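Side-chain contacts in hypothetical protein (Psychrobacter arcticus, PDB 2I9W), which is of unknown function but binds two zinc ions, each through four cysteines, and carries a SEC-C motif beside an NTF2-like (cystatin-like) domain: residues P10-P15 / T22-Q27; H55-R60 / V117-Y122; S62-V67 / T96-L101. One frame throughout, in Å; residues are numbered along the deposited sequence. Where two conformers were deposited one is given.

Overall arrangement
From the N terminus, contact 1 comes first: residues 10-15 and 22-27 close a short loop of six residues within the N-terminal zinc-binding region, before helix 31-39. Contact 2 opens on helix 53-66 and closes much later on strand 114-125, spanning a long excursion of helices and the first strand of the sheet. Contact 3, between the end of the same helix and strand 97-107, is nested inside that excursion. Contacts 2 and 3 therefore lay one helix against two neighbouring antiparallel strands. Contact 1 joins this layer through the probable backbone hydrogen bond from Leu101 N to Ile13 O, so the zinc-binding loop borders both the helix and the sheet.

Contact 1 of 3, residues P10-P15 / T22-Q27; sequences PCQINP and TPLLYQ. With ZN (zinc ion), chain B.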
ATOM      1  N   PRO A  10       1.329   3.820  13.154  1.00 19.89           N
ATOM      2  CA  PRO A  10       2.061   2.568  12.969  1.00 18.94           C
ATOM      3  C   PRO A  10       3.226   2.657  11.999  1.00 20.93           C
ATOM      4  O   PRO A  10       4.251   2.042  12.256  1.00 23.12           O
ATOM      5  CB  PRO A  10       0.992   1.589  12.510  1.00 20.25           C
ATOM      6  CG  PRO A  10      -0.266   2.112  13.067  1.00 19.59           C
ATOM      7  CD  PRO A  10      -0.125   3.616  13.059  1.00 20.22           C
ATOM      8  N   CYS A  11       3.098   3.431  10.923  1.00 17.74           N
ATOM      9  CA  CYS A  11       4.164   3.503   9.904  1.00 18.89           C
ATOM     10  C   CYS A  11       5.420   4.198  10.375  1.00 20.63           C
ATOM     11  O   CYS A  11       6.445   4.152   9.680  1.00 21.43           O
ATOM     12  CB  CYS A  11       3.684   4.160   8.606  1.00 17.85           C
ATOM     13  SG  CYS A  11       3.761   5.924   8.615  1.00 20.58           S
ATOM     14  N   GLN A  12       5.326   4.857  11.529  1.00 19.47           N
ATOM     15  CA  GLN A  12       6.426   5.594  12.128  1.00 23.03           C
ATOM     16  C   GLN A  12       7.202   4.758  13.139  1.00 20.93           C
ATOM     17  O   GLN A  12       8.205   5.230  13.669  1.00 22.82           O
ATOM     18  CB  GLN A  12       5.912   6.843  12.834  1.00 23.68           C
ATOM     19  CG  GLN A  12       5.207   7.795  11.922  1.00 24.12           C
ATOM     20  CD  GLN A  12       6.141   8.684  11.166  1.00 35.96           C
ATOM     21  OE1 GLN A  12       6.939   9.411  11.762  1.00 34.11           O
ATOM     22  NE2 GLN A  12       6.031   8.669   9.840  1.00 34.65           N
ATOM     23  N   ILE A  13       6.733   3.543  13.413  1.00 19.88           N
ATOM     24  CA  ILE A  13       7.459   2.606  14.260  1.00 21.91           C
ATOM     25  C   ILE A  13       8.515   1.854  13.433  1.00 22.29           C
ATOM     26  O   ILE A  13       8.198   1.082  12.549  1.00 21.44           O
ATOM     27  CB  ILE A  13       6.452   1.666  14.974  1.00 20.95           C
ATOM     28  CG1 ILE A  13       5.630   2.533  15.950  1.00 27.06           C
ATOM     29  CG2 ILE A  13       7.212   0.568  15.769  1.00 25.16           C
ATOM     30  CD1 ILE A  13       4.345   1.980  16.331  1.00 27.87           C
ATOM     31  N   ASN A  14       9.785   2.119  13.704  1.00 21.71           N
ATOM     32  CA  ASN A  14      10.843   1.541  12.886  1.00 22.18           C
ATOM     33  C   ASN A  14      11.928   0.936  13.801  1.00 21.90           C
ATOM     34  O   ASN A  14      12.759   1.664  14.351  1.00 18.97           O
ATOM     35  CB  ASN A  14      11.430   2.585  11.936  1.00 21.08           C
ATOM     36  CG  ASN A  14      12.568   2.043  11.102  1.00 24.69           C
ATOM     37  OD1 ASN A  14      12.992   0.871  11.237  1.00 20.81           O
ATOM     38  ND2 ASN A  14      13.073   2.883  10.229  1.00 25.31           N
ATOM     39  N   PRO A  15      11.911  -0.396  13.976  1.00 20.49           N
ATOM     40  CA  PRO A  15      12.903  -0.962  14.889  1.00 18.75           C
ATOM     41  C   PRO A  15      14.370  -0.813  14.448  1.00 19.87           C
ATOM     42  O   PRO A  15      15.275  -1.003  15.270  1.00 21.61           O
ATOM     43  CB  PRO A  15      12.480  -2.446  15.008  1.00 20.48           C
ATOM     44  CG  PRO A  15      11.525  -2.691  13.938  1.00 24.19           C
ATOM     45  CD  PRO A  15      11.016  -1.423  13.416  1.00 21.69           C
ATOM     46  N   THR A  22      10.910  13.171  16.641  1.00 20.74           N
ATOM     47  CA  THR A  22       9.846  12.393  17.251  1.00 21.66           C
ATOM     48  C   THR A  22       8.923  11.805  16.196  1.00 21.49           C
ATOM     49  O   THR A  22       8.462  12.515  15.289  1.00 21.16           O
ATOM     50  CB  THR A  22       9.029  13.249  18.195  1.00 21.68           C
ATOM     51  OG1 THR A  22       9.913  13.976  19.056  1.00 22.04           O
ATOM     52  CG2 THR A  22       8.083  12.376  19.028  1.00 26.19           C
ATOM     53  N   PRO A  23       8.652  10.499  16.281  1.00 21.51           N
ATOM     54  CA  PRO A  23       7.722   9.915  15.320  1.00 23.50           C
ATOM     55  C   PRO A  23       6.339  10.562  15.354  1.00 25.27           C
ATOM     56  O   PRO A  23       5.819  10.877  16.420  1.00 24.93           O
ATOM     57  CB  PRO A  23       7.609   8.452  15.762  1.00 24.78           C
ATOM     58  CG  PRO A  23       8.693   8.214  16.735  1.00 26.52           C
ATOM     59  CD  PRO A  23       9.177   9.512  17.250  1.00 22.38           C
ATOM     60  N   LEU A  24       5.726  10.730  14.187  1.00 26.18           N
ATOM     61  CA  LEU A  24       4.416  11.388  14.127  1.00 23.35           C
ATOM     62  C   LEU A  24       3.316  10.527  14.712  1.00 20.97           C
ATOM     63  O   LEU A  24       3.404   9.291  14.702  1.00 21.83           O
ATOM     64  CB  LEU A  24       4.059  11.777  12.692  1.00 25.11           C
ATOM     65  CG  LEU A  24       5.042  12.547  11.825  1.00 26.75           C
ATOM     66  CD1 LEU A  24       4.469  12.807  10.397  1.00 26.85           C
ATOM     67  CD2 LEU A  24       5.399  13.868  12.504  1.00 26.19           C
ATOM     68  N   LEU A  25       2.301  11.193  15.260  1.00 22.65           N
ATOM     69  CA  LEU A  25       1.073  10.531  15.709  1.00 20.97           C
ATOM     70  C   LEU A  25       0.206  10.116  14.537  1.00 19.20           C
ATOM     71  O   LEU A  25       0.223  10.726  13.455  1.00 19.10           O
ATOM     72  CB  LEU A  25       0.247  11.417  16.625  1.00 20.85           C
ATOM     73  CG  LEU A  25       0.913  11.887  17.940  1.00 23.69           C
ATOM     74  CD1 LEU A  25      -0.102  12.643  18.833  1.00 27.30           C
ATOM     75  CD2 LEU A  25       1.564  10.706  18.677  1.00 23.40           C
ATOM     76  N   TYR A  26      -0.571   9.057  14.754  1.00 21.45           N
ATOM     77  CA  TYR A  26      -1.525   8.599  13.726  1.00 21.38           C
ATOM     78  C   TYR A  26      -2.393   9.756  13.132  1.00 24.59           C
ATOM     79  O   TYR A  26      -2.426   9.959  11.894  1.00 20.04           O
ATOM     80  CB  TYR A  26      -2.375   7.482  14.319  1.00 21.38           C
ATOM     81  CG  TYR A  26      -3.429   6.915  13.385  1.00 18.85           C
ATOM     82  CD1 TYR A  26      -3.120   6.496  12.090  1.00 16.88           C
ATOM     83  CD2 TYR A  26      -4.755   6.793  13.797  1.00 19.38           C
ATOM     84  CE1 TYR A  26      -4.110   5.942  11.256  1.00 17.33           C
ATOM     85  CE2 TYR A  26      -5.753   6.249  12.956  1.00 20.48           C
ATOM     86  CZ  TYR A  26      -5.426   5.851  11.685  1.00 20.96           C
ATOM     87  OH  TYR A  26      -6.399   5.323  10.858  1.00 17.60           O
ATOM     88  N   GLN A  27      -3.027  10.550  13.998  1.00 21.12           N
ATOM     89  CA  GLN A  27      -3.846  11.678  13.537  1.00 23.28           C
ATOM     90  C   GLN A  27      -3.110  12.652  12.617  1.00 19.89           C
ATOM     91  O   GLN A  27      -3.734  13.357  11.815  1.00 21.26           O
ATOM     92  CB  GLN A  27      -4.442  12.448  14.720  1.00 24.11           C
ATOM     93  CG  GLN A  27      -3.445  13.126  15.635  1.00 26.42           C
ATOM     94  CD  GLN A  27      -4.108  13.785  16.871  1.00 27.02           C
ATOM     95  OE1 GLN A  27      -5.299  13.637  17.120  1.00 38.35           O
ATOM     96  NE2 GLN A  27      -3.311  14.479  17.644  1.00 32.73           N
TER
HETATM   97 ZN    ZN B 200       1.675   6.934   9.150  1.00 17.46          ZN
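Gln12 reaches across to Pro23 and to the backbone of Leu24, and its amide oxygen carries the polar part of the contact. CG lies beside the backbone N (chi1 -60°) and the chain bends at chi2, which brings the amide round to the 22-27 side. There Leu24 N gives a hydrogen bond to Gln12 OE1 at 3.0 Å. The bond is nearly straight at hydrogen, 169°, but its donor stands above the carbonyl plane, 38° out of it. The rest of the side chain packs on the same two residues: Gln12 CB meets Pro23 CB at 3.7 Å, while Gln12 CG comes to 3.6 Å from Leu24 O. The two longer side chains cross at a slant, with Leu24 CG 3.7 Å from Gln12 OE1, so the isobutyl group lies near the bonded oxygen. A second, looser touch lies further along, where Pro10 CD approaches Tyr26 CD1 at 4.3 Å, set obliquely to the phenol ring. Tyr26 OH finds its partner in His34 ND1.

Cys11, between Pro10 and Gln12 in sequence, binds zinc rather than the other segment, its SG 2.4 Å from the metal. Cys9, Cys29 and Cys30 complete the four-cysteine site, and Gln12 also packs on Cys29. The bond to Leu24 thus fastens the chain directly after one zinc ligand to the segment that leads to the last two. Residues 10-12 form a short 3-10 turn, with Ile13 N bonded to Pro10 O. Around the contact, Pro10 rests on Ser62 and Val65 of helix 53-66, Tyr26 touches Leu66 of that helix, and Cys11 packs against Leu101 of strand 97-107.

Contact 2 of 3, residues H55-R60 / V117-Y122; sequences HLMRTR and VEFKAY
A Met-aromatic contact, with an aliphatic touch beside it, joins helix 53-66 to strand 114-125 in the buried interior between helix and sheet. Met57, present as selenomethionine, points from the helix toward the strand and meets Val117 and Phe119, two residues whose side chains leave the same side of the strand. It was modelled in two conformers, and the contacts are those of the one described. The selenium lies over one face of the Phe119 ring, 4.0 Å from its centroid and only 19° off the ring normal. It is displaced toward the rim, with Phe119 CG and CD1 nearest, Met57 SE to Phe119 CD1 being 3.8 Å. Met57 CG is anti to the backbone N (chi1 -175°), extending the side chain from the helix, and bends at chi2 and chi3 then curl its end round toward Val117. The methyl Met57 CE reaches Val117 CG1 at 3.8 Å, and Met57 CG lies equally close to Val117 CG1, so one valine branch meets two carbons of the curled chain.

This is the helix-on-sheet packing of the NTF2-like, or cystatin-like, fold, in which a helix lies across an antiparallel sheet. Strand 114-125 is an inner strand there, between 97-107 and 128-142. Val103 of the first neighbour also touches Met57, while Phe138 of the second packs on Val117. Within the helix, Leu56 O takes two bonds, one from Arg60 N and a second from Thr59 OG1 at 2.6 Å. The hydroxyl of Thr59 is additionally hydrogen-bonded to Tyr71 OH.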
ATOM      1  N   HIS A  55       4.263   6.983   0.172  1.00 19.81           N
ATOM      2  CA  HIS A  55       3.235   7.394   1.089  0.62 20.25           C
ATOM      3  C   HIS A  55       2.063   6.427   1.041  1.00 20.54           C
ATOM      4  O   HIS A  55       1.548   6.028   2.085  1.00 19.40           O
ATOM      5  CB  HIS A  55       2.838   8.811   0.754  0.62 22.76           C
ATOM      6  CG  HIS A  55       1.987   9.450   1.784  0.62 20.98           C
ATOM      7  ND1 HIS A  55       1.407  10.684   1.600  0.62 36.51           N
ATOM      8  CD2 HIS A  55       1.605   9.025   3.013  0.62 17.85           C
ATOM      9  CE1 HIS A  55       0.727  11.005   2.686  0.62 30.44           C
ATOM     10  NE2 HIS A  55       0.819  10.010   3.550  0.62 29.17           N
ATOM     11  N   LEU A  56       1.656   5.980  -0.160  1.00 19.11           N
ATOM     12  CA  LEU A  56       0.606   4.963  -0.200  1.00 19.53           C
ATOM     13  C   LEU A  56       0.959   3.674   0.567  1.00 20.11           C
ATOM     14  O   LEU A  56       0.157   3.167   1.360  1.00 20.62           O
ATOM     15  CB  LEU A  56       0.179   4.631  -1.641  1.00 17.87           C
ATOM     16  CG  LEU A  56      -1.074   3.726  -1.773  1.00 20.68           C
ATOM     17  CD1 LEU A  56      -2.357   4.488  -1.291  1.00 26.69           C
ATOM     18  CD2 LEU A  56      -1.236   3.157  -3.179  1.00 22.11           C
HETATM   19  N   MSE A  57       2.183   3.192   0.365  1.00 21.25           N
HETATM   20  CA  MSE A  57       2.655   1.984   0.993  0.50 20.78           C
HETATM   21  C   MSE A  57       2.584   2.118   2.522  1.00 21.04           C
HETATM   22  O   MSE A  57       2.165   1.190   3.225  1.00 20.48           O
HETATM   23  CB  MSE A  57       4.070   1.716   0.479  0.50 21.76           C
HETATM   24  CG  MSE A  57       4.711   0.433   0.923  0.50 24.06           C
HETATM   25 SE   MSE A  57       5.394   0.525   2.731  0.38 32.02          SE
HETATM   26  CE  MSE A  57       6.160   2.301   2.737  0.50 31.22           C
ATOM     27  N   ARG A  58       3.011   3.280   3.045  1.00 20.07           N
ATOM     28  CA  ARG A  58       2.935   3.536   4.497  0.50 18.64           C
ATOM     29  C   ARG A  58       1.514   3.466   4.996  1.00 20.24           C
ATOM     30  O   ARG A  58       1.224   2.826   6.016  1.00 18.72           O
ATOM     31  CB  ARG A  58       3.519   4.902   4.848  0.50 19.44           C
ATOM     32  CG  ARG A  58       5.002   4.912   4.817  0.50 15.82           C
ATOM     33  CD  ARG A  58       5.530   6.333   4.890  0.50 19.18           C
ATOM     34  NE  ARG A  58       6.988   6.388   4.945  0.50 17.73           N
ATOM     35  CZ  ARG A  58       7.724   6.152   6.034  0.50 20.91           C
ATOM     36  NH1 ARG A  58       7.171   5.824   7.205  0.50 21.77           N
ATOM     37  NH2 ARG A  58       9.043   6.254   5.948  0.50 27.11           N
ATOM     38  N   THR A  59       0.615   4.140   4.287  1.00 17.71           N
ATOM     39  CA  THR A  59      -0.826   4.089   4.676  1.00 18.56           C
ATOM     40  C   THR A  59      -1.377   2.666   4.617  1.00 19.10           C
ATOM     41  O   THR A  59      -2.212   2.306   5.435  1.00 18.11           O
ATOM     42  CB  THR A  59      -1.732   5.066   3.835  1.00 19.68           C
ATOM     43  OG1 THR A  59      -1.743   4.649   2.443  1.00 18.34           O
ATOM     44  CG2 THR A  59      -1.259   6.532   4.008  1.00 19.84           C
ATOM     45  N   ARG A  60      -0.934   1.858   3.660  1.00 18.85           N
ATOM     46  CA  ARG A  60      -1.385   0.450   3.632  1.00 20.40           C
ATOM     47  C   ARG A  60      -0.881  -0.364   4.841  1.00 18.57           C
ATOM     48  O   ARG A  60      -1.617  -1.082   5.472  1.00 20.06           O
ATOM     49  CB  ARG A  60      -1.044  -0.208   2.296  1.00 19.32           C
ATOM     50  CG  ARG A  60      -1.779   0.371   1.063  1.00 19.69           C
ATOM     51  CD  ARG A  60      -1.237  -0.269  -0.242  1.00 19.19           C
ATOM     52  NE  ARG A  60      -1.224  -1.747  -0.211  1.00 20.41           N
ATOM     53  CZ  ARG A  60      -2.268  -2.534  -0.456  1.00 19.83           C
ATOM     54  NH1 ARG A  60      -3.448  -2.009  -0.777  1.00 21.59           N
ATOM     55  NH2 ARG A  60      -2.117  -3.855  -0.388  1.00 21.79           N
ATOM     56  N   VAL A 117       8.526   0.667  -4.212  1.00 19.82           N
ATOM     57  CA  VAL A 117       8.891   0.895  -2.811  1.00 20.23           C
ATOM     58  C   VAL A 117       9.389  -0.456  -2.294  1.00 20.21           C
ATOM     59  O   VAL A 117       8.658  -1.476  -2.349  1.00 21.54           O
ATOM     60  CB  VAL A 117       7.676   1.306  -1.954  1.00 19.82           C
ATOM     61  CG1 VAL A 117       8.090   1.575  -0.492  1.00 21.27           C
ATOM     62  CG2 VAL A 117       6.950   2.509  -2.591  1.00 17.61           C
ATOM     63  N   GLU A 118      10.615  -0.457  -1.770  1.00 20.50           N
ATOM     64  CA  GLU A 118      11.231  -1.621  -1.118  1.00 18.47           C
ATOM     65  C   GLU A 118      11.138  -1.343   0.379  1.00 16.63           C
ATOM     66  O   GLU A 118      11.514  -0.265   0.836  1.00 16.77           O
ATOM     67  CB  GLU A 118      12.702  -1.754  -1.531  1.00 18.17           C
ATOM     68  CG  GLU A 118      13.441  -2.901  -0.877  1.00 19.59           C
ATOM     69  CD  GLU A 118      14.920  -2.968  -1.176  1.00 21.93           C
ATOM     70  OE1 GLU A 118      15.429  -2.212  -2.036  1.00 20.79           O
ATOM     71  OE2 GLU A 118      15.600  -3.791  -0.512  1.00 26.19           O
ATOM     72  N   PHE A 119      10.666  -2.314   1.138  1.00 20.76           N
ATOM     73  CA  PHE A 119      10.493  -2.126   2.570  1.00 19.70           C
ATOM     74  C   PHE A 119      10.589  -3.426   3.358  1.00 18.77           C
ATOM     75  O   PHE A 119      10.531  -4.535   2.785  1.00 17.18           O
ATOM     76  CB  PHE A 119       9.144  -1.447   2.820  1.00 21.26           C
ATOM     77  CG  PHE A 119       7.974  -2.305   2.453  1.00 16.40           C
ATOM     78  CD1 PHE A 119       7.456  -2.282   1.156  1.00 21.93           C
ATOM     79  CD2 PHE A 119       7.397  -3.161   3.378  1.00 19.16           C
ATOM     80  CE1 PHE A 119       6.375  -3.088   0.837  1.00 25.63           C
ATOM     81  CE2 PHE A 119       6.288  -3.996   3.037  1.00 25.64           C
ATOM     82  CZ  PHE A 119       5.776  -3.926   1.772  1.00 26.84           C
ATOM     83  N   LYS A 120      10.781  -3.295   4.665  1.00 19.34           N
ATOM     84  CA  LYS A 120      10.725  -4.412   5.580  1.00 20.35           C
ATOM     85  C   LYS A 120       9.590  -4.170   6.551  1.00 19.39           C
ATOM     86  O   LYS A 120       9.544  -3.127   7.226  1.00 19.51           O
ATOM     87  CB  LYS A 120      12.045  -4.555   6.351  1.00 20.15           C
ATOM     88  CG  LYS A 120      13.195  -4.946   5.459  1.00 23.22           C
ATOM     89  CD  LYS A 120      14.517  -5.108   6.179  1.00 24.57           C
ATOM     90  CE  LYS A 120      15.572  -5.474   5.148  1.00 28.59           C
ATOM     91  NZ  LYS A 120      16.861  -5.922   5.730  1.00 31.24           N
ATOM     92  N   ALA A 121       8.661  -5.107   6.586  1.00 18.76           N
ATOM     93  CA  ALA A 121       7.558  -5.072   7.554  1.00 20.66           C
ATOM     94  C   ALA A 121       7.836  -6.077   8.663  1.00 21.55           C
ATOM     95  O   ALA A 121       7.944  -7.278   8.405  1.00 21.87           O
ATOM     96  CB  ALA A 121       6.228  -5.407   6.880  1.00 20.61           C
ATOM     97  N   TYR A 122       7.953  -5.589   9.907  1.00 20.91           N
ATOM     98  CA  TYR A 122       8.440  -6.406  10.993  1.00 18.63           C
ATOM     99  C   TYR A 122       7.288  -7.025  11.727  1.00 19.60           C
ATOM    100  O   TYR A 122       6.218  -6.455  11.792  1.00 18.84           O
ATOM    101  CB  TYR A 122       9.285  -5.580  11.984  1.00 17.14           C
ATOM    102  CG  TYR A 122      10.608  -5.140  11.404  1.00 18.73           C
ATOM    103  CD1 TYR A 122      10.688  -4.011  10.609  1.00 18.72           C
ATOM    104  CD2 TYR A 122      11.784  -5.836  11.681  1.00 19.04           C
ATOM    105  CE1 TYR A 122      11.918  -3.570  10.065  1.00 21.87           C
ATOM    106  CE2 TYR A 122      13.017  -5.422  11.117  1.00 26.05           C
ATOM    107  CZ  TYR A 122      13.059  -4.285  10.312  1.00 24.58           C
ATOM    108  OH  TYR A 122      14.266  -3.853   9.795  1.00 23.07           O
TER

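Contact 3 of 3, residues S62-V67 / T96-L101; sequences SAFVLV and TDWAGL
The indole of Trp98 lies between two aliphatic groups: Thr96 CG2 sits 3.4 Å above the centre of one face, and Phe64 CB covers the opposite face, offset toward the rim. Phe64 CB is 3.9 Å from Trp98 CZ2. The phenyl ring beyond it is nearly parallel to the six-membered ring of the indole, planes at 17°, but offset along their planes, centroids 5.9 Å from each other, with little of one ring above the other. Trp98 instead packs on the helix beside the phenyl: Val65 N lies over a face of the indole, and Val65 CA is 3.7 Å from Trp98 CD1. Val65 CG2, placed beside its own backbone N, meets Trp98 CB at 3.7 Å, touching the tryptophan where its side chain leaves the backbone.

The indole N-H is taken by Ala93 O of helix 86-95, a bond that helps to fix the rotation of the ring. Trp92 of that helix meets both Phe64 and Trp98 edge to face, extending the aromatic group. Replacing Trp98 by an alanine would probably open a gap against Phe64 CB and Val65 and leave Ala93 O without its indole donor. Val67, the first residue to leave helical backbone angles, has a positive phi and forms a Schellman motif. On the partner side, Thr96 follows helix 86-95. The C-terminal turn region of helix 53-66 thus packs against the first part of the outermost strand 97-107, part of the helix-against-sheet arrangement of the NTF2-like fold.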
ATOM      1  N   SER A  62      -0.095   0.803   7.769  1.00 20.42           N
ATOM      2  CA  SER A  62      -0.875   1.278   8.936  1.00 17.62           C
ATOM      3  C   SER A  62      -2.299   0.708   8.917  1.00 17.87           C
ATOM      4  O   SER A  62      -2.859   0.412   9.978  1.00 19.37           O
ATOM      5  CB  SER A  62      -0.911   2.806   8.929  1.00 18.62           C
ATOM      6  OG  SER A  62       0.408   3.273   9.091  1.00 21.86           O
ATOM      7  N   ALA A  63      -2.848   0.482   7.722  1.00 18.09           N
ATOM      8  CA  ALA A  63      -4.178  -0.150   7.601  1.00 20.17           C
ATOM      9  C   ALA A  63      -4.098  -1.635   7.996  1.00 21.78           C
ATOM     10  O   ALA A  63      -5.040  -2.158   8.524  1.00 23.20           O
ATOM     11  CB  ALA A  63      -4.738   0.039   6.167  1.00 19.35           C
ATOM     12  N   PHE A  64      -2.972  -2.302   7.746  1.00 17.93           N
ATOM     13  CA  PHE A  64      -2.774  -3.692   8.236  1.00 20.14           C
ATOM     14  C   PHE A  64      -2.772  -3.692   9.763  1.00 19.10           C
ATOM     15  O   PHE A  64      -3.534  -4.410  10.426  1.00 19.97           O
ATOM     16  CB  PHE A  64      -1.464  -4.282   7.701  1.00 19.10           C
ATOM     17  CG  PHE A  64      -1.498  -4.589   6.216  1.00 22.60           C
ATOM     18  CD1 PHE A  64      -2.604  -5.237   5.684  1.00 30.99           C
ATOM     19  CD2 PHE A  64      -0.444  -4.295   5.391  1.00 37.79           C
ATOM     20  CE1 PHE A  64      -2.670  -5.554   4.338  1.00 35.97           C
ATOM     21  CE2 PHE A  64      -0.521  -4.608   4.023  1.00 31.95           C
ATOM     22  CZ  PHE A  64      -1.649  -5.219   3.530  1.00 32.77           C
ATOM     23  N   VAL A  65      -1.938  -2.822  10.334  1.00 19.43           N
ATOM     24  CA  VAL A  65      -1.763  -2.792  11.786  1.00 21.43           C
ATOM     25  C   VAL A  65      -3.080  -2.481  12.501  1.00 20.24           C
ATOM     26  O   VAL A  65      -3.424  -3.161  13.499  1.00 21.65           O
ATOM     27  CB  VAL A  65      -0.682  -1.756  12.185  1.00 20.74           C
ATOM     28  CG1 VAL A  65      -0.600  -1.658  13.761  1.00 19.98           C
ATOM     29  CG2 VAL A  65       0.632  -2.114  11.575  1.00 20.00           C
ATOM     30  N   LEU A  66      -3.818  -1.489  11.986  1.00 18.22           N
ATOM     31  CA  LEU A  66      -5.049  -1.005  12.613  1.00 20.11           C
ATOM     32  C   LEU A  66      -6.308  -1.752  12.164  1.00 21.11           C
ATOM     33  O   LEU A  66      -7.393  -1.515  12.687  1.00 24.32           O
ATOM     34  CB  LEU A  66      -5.211   0.502  12.397  1.00 24.53           C
ATOM     35  CG  LEU A  66      -4.063   1.389  12.959  1.00 20.96           C
ATOM     36  CD1 LEU A  66      -4.223   2.864  12.523  1.00 19.98           C
ATOM     37  CD2 LEU A  66      -3.892   1.312  14.511  1.00 23.63           C
ATOM     38  N   VAL A  67      -6.140  -2.687  11.230  1.00 20.00           N
ATOM     39  CA  VAL A  67      -7.213  -3.615  10.738  1.00 21.40           C
ATOM     40  C   VAL A  67      -8.325  -2.831  10.024  1.00 21.06           C
ATOM     41  O   VAL A  67      -9.482  -2.771  10.461  1.00 21.65           O
ATOM     42  CB  VAL A  67      -7.780  -4.627  11.791  1.00 22.10           C
ATOM     43  CG1 VAL A  67      -8.627  -5.682  11.066  1.00 18.62           C
ATOM     44  CG2 VAL A  67      -6.661  -5.303  12.586  1.00 20.19           C
ATOM     45  N   THR A  96      -1.493 -11.127  12.692  1.00 25.26           N
ATOM     46  CA  THR A  96      -0.071 -10.871  12.597  1.00 25.19           C
ATOM     47  C   THR A  96       0.288  -9.890  13.698  1.00 25.71           C
ATOM     48  O   THR A  96      -0.439  -8.898  13.903  1.00 24.93           O
ATOM     49  CB  THR A  96       0.304 -10.300  11.197  1.00 26.53           C
ATOM     50  OG1 THR A  96      -0.054 -11.260  10.182  1.00 24.71           O
ATOM     51  CG2 THR A  96       1.793  -9.970  11.091  1.00 21.76           C
ATOM     52  N   ASP A  97       1.373 -10.177  14.420  1.00 21.93           N
ATOM     53  CA  ASP A  97       1.819  -9.323  15.513  1.00 22.83           C
ATOM     54  C   ASP A  97       2.796  -8.293  14.960  1.00 21.92           C
ATOM     55  O   ASP A  97       3.996  -8.383  15.132  1.00 22.38           O
ATOM     56  CB  ASP A  97       2.434 -10.173  16.627  1.00 23.13           C
ATOM     57  CG  ASP A  97       2.577  -9.423  17.945  1.00 24.50           C
ATOM     58  OD1 ASP A  97       2.489  -8.169  17.981  1.00 30.25           O
ATOM     59  OD2 ASP A  97       2.826 -10.114  18.951  1.00 36.05           O
ATOM     60  N   TRP A  98       2.248  -7.268  14.319  1.00 23.92           N
ATOM     61  CA  TRP A  98       3.050  -6.244  13.651  1.00 23.07           C
ATOM     62  C   TRP A  98       3.997  -5.510  14.625  1.00 21.87           C
ATOM     63  O   TRP A  98       3.635  -5.203  15.772  1.00 21.16           O
ATOM     64  CB  TRP A  98       2.114  -5.262  12.964  1.00 22.49           C
ATOM     65  CG  TRP A  98       1.200  -5.893  11.949  1.00 21.65           C
ATOM     66  CD1 TRP A  98      -0.154  -6.161  12.091  1.00 25.39           C
ATOM     67  CD2 TRP A  98       1.567  -6.379  10.657  1.00 19.75           C
ATOM     68  NE1 TRP A  98      -0.635  -6.786  10.953  1.00 21.59           N
ATOM     69  CE2 TRP A  98       0.397  -6.913  10.057  1.00 23.44           C
ATOM     70  CE3 TRP A  98       2.776  -6.422   9.944  1.00 24.77           C
ATOM     71  CZ2 TRP A  98       0.406  -7.466   8.798  1.00 25.36           C
ATOM     72  CZ3 TRP A  98       2.774  -6.959   8.672  1.00 25.46           C
ATOM     73  CH2 TRP A  98       1.591  -7.478   8.117  1.00 29.88           C
ATOM     74  N   ALA A  99       5.216  -5.239  14.179  1.00 22.53           N
ATOM     75  CA  ALA A  99       6.249  -4.616  15.018  1.00 21.25           C
ATOM     76  C   ALA A  99       6.984  -3.446  14.387  1.00 22.42           C
ATOM     77  O   ALA A  99       7.938  -2.934  14.980  1.00 20.55           O
ATOM     78  CB  ALA A  99       7.279  -5.675  15.455  1.00 22.03           C
ATOM     79  N   GLY A 100       6.549  -2.993  13.221  1.00 20.15           N
ATOM     80  CA  GLY A 100       7.151  -1.839  12.600  1.00 17.36           C
ATOM     81  C   GLY A 100       7.396  -1.940  11.100  1.00 19.23           C
ATOM     82  O   GLY A 100       7.221  -2.986  10.479  1.00 17.45           O
ATOM     83  N   LEU A 101       7.855  -0.831  10.549  1.00 16.68           N
ATOM     84  CA  LEU A 101       8.118  -0.611   9.127  1.00 18.81           C
ATOM     85  C   LEU A 101       9.440   0.106   8.899  1.00 20.62           C
ATOM     86  O   LEU A 101       9.744   1.095   9.575  1.00 20.31           O
ATOM     87  CB  LEU A 101       6.986   0.221   8.495  1.00 21.26           C
ATOM     88  CG  LEU A 101       7.126   0.500   6.985  1.00 19.45           C
ATOM     89  CD1 LEU A 101       6.964  -0.835   6.202  1.00 16.34           C
ATOM     90  CD2 LEU A 101       6.147   1.638   6.513  1.00 22.65           C
TER